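Long-range contacts in 2-CYS peroxiredoxin (Plasmodium yoelii, PDB 2H01), which probably reduces hydrogen peroxide and organic hydroperoxides to water and alcohols as a thiol-dependent, thioredoxin-linked peroxidase: residues Val14-Phe20 with Phe77-Lys83; Lys32-Phe38 with Ala123-Lys129. All blocks are in the same frame, centred on the assembly; numbering follows the deposited sequence.

Contact 1: Val14-Phe20 with Phe77-Lys83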
loop_
_atom_site.group_PDB
_atom_site.type_symbol
_atom_site.label_atom_id
_atom_site.label_comp_id
_atom_site.label_asym_id
_atom_site.label_seq_id
_atom_site.Cartn_x
_atom_site.Cartn_y
_atom_site.Cartn_z
ATOM N N VAL A 14 10.139 -7.819 5.028
ATOM C CA VAL A 14 9.959 -9.224 4.781
ATOM C C VAL A 14 9.281 -9.454 3.464
ATOM O O VAL A 14 8.166 -9.001 3.240
ATOM C CB VAL A 14 9.100 -9.869 5.813
ATOM C CG1 VAL A 14 9.198 -11.358 5.693
ATOM C CG2 VAL A 14 9.478 -9.402 7.161
ATOM N N PHE A 15 9.957 -10.183 2.597
ATOM C CA PHE A 15 9.394 -10.467 1.282
ATOM C C PHE A 15 8.467 -11.678 1.272
ATOM O O PHE A 15 8.285 -12.345 2.291
ATOM C CB PHE A 15 10.532 -10.672 0.278
ATOM C CG PHE A 15 11.435 -9.475 0.128
ATOM C CD1 PHE A 15 10.932 -8.258 -0.327
ATOM C CD2 PHE A 15 12.790 -9.567 0.426
ATOM C CE1 PHE A 15 11.770 -7.149 -0.488
ATOM C CE2 PHE A 15 13.637 -8.460 0.269
ATOM C CZ PHE A 15 13.125 -7.251 -0.191
ATOM N N GLY A 16 7.876 -11.951 0.121
ATOM C CA GLY A 16 7.239 -13.229 -0.114
ATOM C C GLY A 16 8.144 -14.395 0.202
ATOM O O GLY A 16 7.794 -15.260 0.976
ATOM N N ASP A 17 9.309 -14.407 -0.420
ATOM C CA ASP A 17 10.445 -15.195 0.036
ATOM C C ASP A 17 10.413 -15.572 1.519
ATOM O O ASP A 17 10.886 -16.632 1.896
ATOM C CB ASP A 17 11.765 -14.490 -0.290
ATOM C CG ASP A 17 12.111 -14.541 -1.760
ATOM O OD1 ASP A 17 12.617 -15.573 -2.222
ATOM O OD2 ASP A 17 11.930 -13.588 -2.538
ATOM N N ASN A 18 9.854 -14.712 2.361
ATOM C CA ASN A 18 10.129 -14.748 3.797
ATOM C C ASN A 18 11.586 -14.452 4.078
ATOM O O ASN A 18 12.121 -14.827 5.100
ATOM C CB ASN A 18 9.778 -16.105 4.397
ATOM C CG ASN A 18 8.311 -16.257 4.691
ATOM O OD1 ASN A 18 7.535 -15.332 4.560
ATOM N ND2 ASN A 18 7.932 -17.441 5.101
ATOM N N THR A 19 12.187 -13.773 3.106
ATOM C CA THR A 19 13.543 -13.217 3.106
ATOM C C THR A 19 13.486 -11.875 3.791
ATOM O O THR A 19 12.500 -11.175 3.658
ATOM C CB THR A 19 13.934 -12.955 1.619
ATOM O OG1 THR A 19 14.285 -14.177 0.972
ATOM C CG2 THR A 19 15.157 -12.122 1.492
ATOM N N PHE A 20 14.533 -11.486 4.507
ATOM C CA PHE A 20 14.549 -10.115 5.003
ATOM C C PHE A 20 15.258 -9.299 3.963
ATOM O O PHE A 20 15.969 -9.847 3.117
ATOM C CB PHE A 20 15.306 -9.982 6.323
ATOM C CG PHE A 20 14.565 -10.525 7.507
ATOM C CD1 PHE A 20 13.175 -10.480 7.554
ATOM C CD2 PHE A 20 15.260 -11.055 8.590
ATOM C CE1 PHE A 20 12.486 -10.959 8.666
ATOM C CE2 PHE A 20 14.579 -11.533 9.706
ATOM C CZ PHE A 20 13.196 -11.487 9.747
ATOM N N PHE A 77 10.861 -8.757 12.345
ATOM C CA PHE A 77 10.841 -10.043 13.027
ATOM C C PHE A 77 9.411 -10.448 13.361
ATOM O O PHE A 77 9.046 -11.615 13.232
ATOM C CB PHE A 77 11.687 -9.973 14.291
ATOM C CG PHE A 77 13.133 -9.712 14.018
ATOM C CD1 PHE A 77 13.947 -10.721 13.519
ATOM C CD2 PHE A 77 13.677 -8.458 14.233
ATOM C CE1 PHE A 77 15.286 -10.487 13.238
ATOM C CE2 PHE A 77 15.020 -8.213 13.955
ATOM C CZ PHE A 77 15.827 -9.231 13.456
ATOM N N THR A 78 8.574 -9.525 13.803
ATOM C CA THR A 78 7.206 -9.933 14.041
ATOM C C THR A 78 6.331 -10.123 12.815
ATOM O O THR A 78 5.389 -10.897 12.851
ATOM C CB THR A 78 6.505 -9.210 15.191
ATOM O OG1 THR A 78 7.345 -8.193 15.715
ATOM C CG2 THR A 78 5.304 -8.482 14.714
ATOM N N HIS A 79 6.682 -9.457 11.719
ATOM C CA HIS A 79 5.998 -9.742 10.454
ATOM C C HIS A 79 6.276 -11.195 10.077
ATOM O O HIS A 79 5.370 -11.954 9.747
ATOM C CB HIS A 79 6.525 -8.856 9.310
ATOM C CG HIS A 79 6.044 -7.441 9.345
ATOM N ND1 HIS A 79 4.970 -7.033 10.104
ATOM C CD2 HIS A 79 6.462 -6.345 8.668
ATOM C CE1 HIS A 79 4.748 -5.748 9.897
ATOM N NE2 HIS A 79 5.639 -5.308 9.027
ATOM N N LEU A 80 7.546 -11.573 10.111
ATOM C CA LEU A 80 7.941 -12.936 9.765
ATOM C C LEU A 80 7.182 -13.956 10.614
ATOM O O LEU A 80 6.591 -14.904 10.087
ATOM C CB LEU A 80 9.447 -13.118 9.960
ATOM C CG LEU A 80 9.971 -14.530 9.698
ATOM C CD1 LEU A 80 9.617 -14.938 8.262
ATOM C CD2 LEU A 80 11.487 -14.580 9.925
ATOM N N ALA A 81 7.200 -13.746 11.929
ATOM C CA ALA A 81 6.516 -14.630 12.858
ATOM C C ALA A 81 5.017 -14.670 12.577
ATOM O O ALA A 81 4.367 -15.691 12.811
ATOM C CB ALA A 81 6.764 -14.171 14.297
ATOM N N TRP A 82 4.468 -13.566 12.077
ATOM C CA TRP A 82 3.040 -13.504 11.778
ATOM C C TRP A 82 2.723 -14.257 10.489
ATOM O O TRP A 82 1.629 -14.792 10.330
ATOM C CB TRP A 82 2.583 -12.052 11.657
ATOM C CG TRP A 82 1.107 -11.862 11.781
ATOM C CD1 TRP A 82 0.240 -12.639 12.484
ATOM C CD2 TRP A 82 0.347 -10.748 11.300
ATOM N NE1 TRP A 82 -1.017 -12.078 12.483
ATOM C CE2 TRP A 82 -0.978 -10.914 11.763
ATOM C CE3 TRP A 82 0.659 -9.620 10.527
ATOM C CZ2 TRP A 82 -1.993 -9.994 11.482
ATOM C CZ3 TRP A 82 -0.345 -8.706 10.247
ATOM C CH2 TRP A 82 -1.660 -8.898 10.725
ATOM N N LYS A 83 3.683 -14.289 9.569
ATOM C CA LYS A 83 3.503 -15.006 8.316
ATOM C C LYS A 83 3.611 -16.509 8.586
ATOM O O LYS A 83 2.990 -17.316 7.896
ATOM C CB LYS A 83 4.564 -14.590 7.284
ATOM C CG LYS A 83 4.418 -13.165 6.757
ATOM C CD LYS A 83 5.397 -12.878 5.630
ATOM C CE LYS A 83 5.152 -13.796 4.442
ATOM N NZ LYS A 83 5.994 -13.458 3.268
HETATM O O HOH W 1 5.693 -10.795 3.120
#

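Contact 2: Lys32-Phe38 with Ala123-Lys129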
loop_
_atom_site.group_PDB
_atom_site.type_symbol
_atom_site.label_atom_id
_atom_site.label_comp_id
_atom_site.label_asym_id
_atom_site.label_seq_id
_atom_site.Cartn_x
_atom_site.Cartn_y
_atom_site.Cartn_z
ATOM N N LYS A 32 7.470 0.404 -11.432
ATOM C CA LYS A 32 6.227 -0.126 -10.910
ATOM C C LYS A 32 5.346 1.017 -10.424
ATOM O O LYS A 32 5.853 2.052 -10.033
ATOM C CB LYS A 32 6.544 -1.027 -9.730
ATOM C CG LYS A 32 6.225 -2.460 -9.948
ATOM C CD LYS A 32 7.179 -3.105 -10.920
ATOM C CE LYS A 32 6.946 -4.589 -10.947
ATOM N NZ LYS A 32 5.643 -4.869 -11.576
ATOM N N TYR A 33 4.031 0.821 -10.404
ATOM C CA TYR A 33 3.179 1.736 -9.660
ATOM C C TYR A 33 3.222 1.093 -8.275
ATOM O O TYR A 33 3.485 -0.106 -8.166
ATOM C CB TYR A 33 1.738 1.709 -10.184
ATOM C CG TYR A 33 1.563 2.228 -11.583
ATOM C CD1 TYR A 33 2.038 1.504 -12.679
ATOM C CD2 TYR A 33 0.905 3.436 -11.815
ATOM C CE1 TYR A 33 1.859 1.968 -13.982
ATOM C CE2 TYR A 33 0.715 3.916 -13.107
ATOM C CZ TYR A 33 1.196 3.178 -14.188
ATOM O OH TYR A 33 1.031 3.647 -15.464
ATOM N N VAL A 34 2.966 1.861 -7.223
ATOM C CA VAL A 34 3.012 1.286 -5.883
ATOM C C VAL A 34 1.722 1.496 -5.110
ATOM O O VAL A 34 1.181 2.592 -5.105
ATOM C CB VAL A 34 4.158 1.898 -5.038
ATOM C CG1 VAL A 34 4.173 1.265 -3.638
ATOM C CG2 VAL A 34 5.501 1.689 -5.738
ATOM N N LEU A 35 1.228 0.429 -4.481
ATOM C CA LEU A 35 0.039 0.535 -3.642
ATOM C C LEU A 35 0.559 0.317 -2.223
ATOM O O LEU A 35 0.804 -0.819 -1.804
ATOM C CB LEU A 35 -1.016 -0.528 -3.981
ATOM C CG LEU A 35 -2.468 -0.359 -3.460
ATOM C CD1 LEU A 35 -2.567 -0.600 -1.971
ATOM C CD2 LEU A 35 -2.964 1.026 -3.785
ATOM N N LEU A 36 0.765 1.415 -1.506
ATOM C CA LEU A 36 1.241 1.363 -0.130
ATOM C C LEU A 36 0.023 1.434 0.778
ATOM O O LEU A 36 -0.794 2.352 0.648
ATOM C CB LEU A 36 2.158 2.557 0.170
ATOM C CG LEU A 36 2.578 2.689 1.649
ATOM C CD1 LEU A 36 3.525 1.552 2.016
ATOM C CD2 LEU A 36 3.250 4.037 1.903
ATOM N N TYR A 37 -0.108 0.475 1.694
ATOM C CA TYR A 37 -1.241 0.479 2.610
ATOM C C TYR A 37 -0.792 0.322 4.053
ATOM O O TYR A 37 0.233 -0.301 4.329
ATOM C CB TYR A 37 -2.255 -0.624 2.244
ATOM C CG TYR A 37 -1.793 -2.053 2.481
ATOM C CD1 TYR A 37 -1.114 -2.763 1.494
ATOM C CD2 TYR A 37 -2.059 -2.697 3.688
ATOM C CE1 TYR A 37 -0.715 -4.090 1.692
ATOM C CE2 TYR A 37 -1.658 -4.018 3.908
ATOM C CZ TYR A 37 -0.990 -4.707 2.903
ATOM O OH TYR A 37 -0.619 -6.012 3.113
ATOM N N PHE A 38 -1.561 0.896 4.973
ATOM C CA PHE A 38 -1.236 0.838 6.396
ATOM C C PHE A 38 -2.270 0.116 7.252
ATOM O O PHE A 38 -3.470 0.190 7.009
ATOM C CB PHE A 38 -1.089 2.250 6.988
ATOM C CG PHE A 38 0.089 3.020 6.475
ATOM C CD1 PHE A 38 0.008 3.734 5.286
ATOM C CD2 PHE A 38 1.286 3.036 7.187
ATOM C CE1 PHE A 38 1.109 4.462 4.803
ATOM C CE2 PHE A 38 2.396 3.757 6.717
ATOM C CZ PHE A 38 2.302 4.472 5.519
ATOM N N ALA A 123 -5.035 2.896 5.736
ATOM C CA ALA A 123 -4.988 3.780 4.576
ATOM C C ALA A 123 -4.441 3.115 3.308
ATOM O O ALA A 123 -3.536 2.271 3.382
ATOM C CB ALA A 123 -4.149 5.015 4.908
ATOM N N PHE A 124 -4.998 3.488 2.153
ATOM C CA PHE A 124 -4.521 2.963 0.872
ATOM C C PHE A 124 -3.955 4.157 0.116
ATOM O O PHE A 124 -4.650 5.147 -0.104
ATOM C CB PHE A 124 -5.648 2.322 0.041
ATOM C CG PHE A 124 -6.247 1.082 0.660
ATOM C CD1 PHE A 124 -5.446 -0.003 1.008
ATOM C CD2 PHE A 124 -7.615 1.011 0.920
ATOM C CE1 PHE A 124 -6.005 -1.147 1.615
ATOM C CE2 PHE A 124 -8.180 -0.121 1.525
ATOM C CZ PHE A 124 -7.374 -1.197 1.873
ATOM N N VAL A 125 -2.688 4.070 -0.265
ATOM C CA VAL A 125 -2.030 5.158 -0.976
ATOM C C VAL A 125 -1.470 4.670 -2.303
ATOM O O VAL A 125 -0.576 3.824 -2.341
ATOM C CB VAL A 125 -0.884 5.738 -0.131
ATOM C CG1 VAL A 125 -0.318 6.994 -0.793
ATOM C CG2 VAL A 125 -1.398 6.052 1.273
ATOM N N LEU A 126 -2.001 5.204 -3.396
ATOM C CA LEU A 126 -1.550 4.799 -4.722
ATOM C C LEU A 126 -0.550 5.819 -5.255
ATOM O O LEU A 126 -0.830 7.019 -5.290
ATOM C CB LEU A 126 -2.753 4.664 -5.667
ATOM C CG LEU A 126 -2.475 4.464 -7.158
ATOM C CD1 LEU A 126 -1.667 3.191 -7.391
ATOM C CD2 LEU A 126 -3.795 4.430 -7.913
ATOM N N ILE A 127 0.518 5.399 -5.658
ATOM C CA ILE A 127 1.653 6.178 -6.137
ATOM C C ILE A 127 2.030 5.788 -7.562
ATOM O O ILE A 127 2.080 4.578 -7.881
ATOM C CB ILE A 127 2.864 5.998 -5.201
ATOM C CG1 ILE A 127 2.443 6.181 -3.742
ATOM C CG2 ILE A 127 3.969 6.976 -5.568
ATOM C CD1 ILE A 127 3.485 5.730 -2.744
ATOM N N ASP A 128 2.221 6.694 -8.529
ATOM C CA ASP A 128 2.577 6.321 -9.906
ATOM C C ASP A 128 4.061 5.990 -10.049
ATOM O O ASP A 128 4.805 6.032 -9.070
ATOM C CB ASP A 128 2.179 7.409 -10.918
ATOM C CG ASP A 128 2.917 8.721 -10.706
ATOM O OD1 ASP A 128 4.047 8.723 -10.170
ATOM O OD2 ASP A 128 2.358 9.763 -11.101
ATOM N N LYS A 129 4.492 5.758 -11.276
ATOM C CA LYS A 129 5.841 5.316 -11.564
ATOM C C LYS A 129 6.869 6.444 -11.448
ATOM O O LYS A 129 8.067 6.226 -11.517
ATOM C CB LYS A 129 5.881 4.685 -12.941
ATOM C CG LYS A 129 4.767 3.717 -13.178
ATOM C CD LYS A 129 5.205 2.600 -14.096
ATOM C CE LYS A 129 5.385 3.076 -15.522
ATOM N NZ LYS A 129 4.145 3.635 -16.076
HETATM O O HOH W 2 6.901 4.283 -8.353
#

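Contact 1: Val14-Phe20 with Phe77-Lys83
The ammonium group of K83 is gripped from several directions by the loop it faces. K83 NZ donates to F15 O at 2.7 Å, the donor tilted 30° from the carbonyl plane, and makes a weak, longer bond to G16 O. Water 1 accepts from K83 NZ at 2.7 Å and can pass a proton on to V14 O; K83 NZ is also hydrogen-bonded to I95 O, outside the two segments. A bend at chi3 (62°) turns the end of the lysine toward these oxygens, and its CD passes V14 CG1 at 4.1 Å. The loop is the turn of a beta-hairpin, joining strand 10-14 to strand 20-24 in the peroxiredoxin sheet. Toward the start of helix 76-83 the contact becomes apolar. L80 CD2 meets F20 CZ at 3.5 Å, the two side chains crossing at about a right angle. F20 also turns its edge to the face of F77 in an offset edge-to-face pair, with ring centroids 5.4 Å apart and planes at 81°; K76 makes a cation-pi contact with the F20 ring. V14 CG2 rests on H79 CB at 3.7 Å, and the imidazole beyond is hydrogen-bonded to D42 and I100.

Contact 2: Lys32-Phe38 with Ala123-Lys129
The torsions of Y33 and K129 bring them together: with Y33 CG anti to its carbonyl carbon (chi1 -66°), the ring lies beside D128 and K129, just beyond the end of strand 123-127, and K129, bent at chi2, chi3 and chi4, curls over it. K129 CG sits over one ring face, 3.5 Å from the centroid in a CH-pi contact, and K129 NZ comes back to Y33 OH in a weak bond of 3.2 Å. The same hydroxyl is hydrogen-bonded to E161 of helix 147-163. Water 2 can donate to K32 O (3.0 Å) or D128 O (2.8 Å), between the two segments where strand 33-38 begins. Strands 33-38 and 123-127 run antiparallel inside the central sheet of the thioredoxin-like fold, where strand 66-72 pairs with the other edge of 33-38. V34 with I127 and L36 with V125 are hydrogen-bonded pairs; V125 N donates to L36 O at 2.7 Å. F38 pairs likewise with A123, though A123 N to F38 O is weak at 3.4 Å. On the face carrying L35, Y37, F124 and L126, Y37 CB approaches the edge of the F124 ring, 3.5 Å from F124 CD1. Helix 147-163 covers F124 and L126 here through I150, I154 and L157.

In the fold
The two contacts have centres about 20 Å apart and nearest atoms about 8 Å apart, without touching. Their segments alternate along the chain: 14-20, 32-38, 77-83, then 123-129, all within the AhpC/TSA-family part of the chain. Contact 2 lies in the buried middle of the sheet, its centre about 5 Å from the centre of the chain, whereas contact 1 is peripheral, its centre about 17 Å from that point. The sheet itself connects them, from strand 33-38 through 66-72 and 98-101 to 10-14, which leads into the loop of contact 1. One contact thus joins core strands and the other seats a peripheral helix on a hairpin turn, both away from the predicted peroxidatic cysteine, C47.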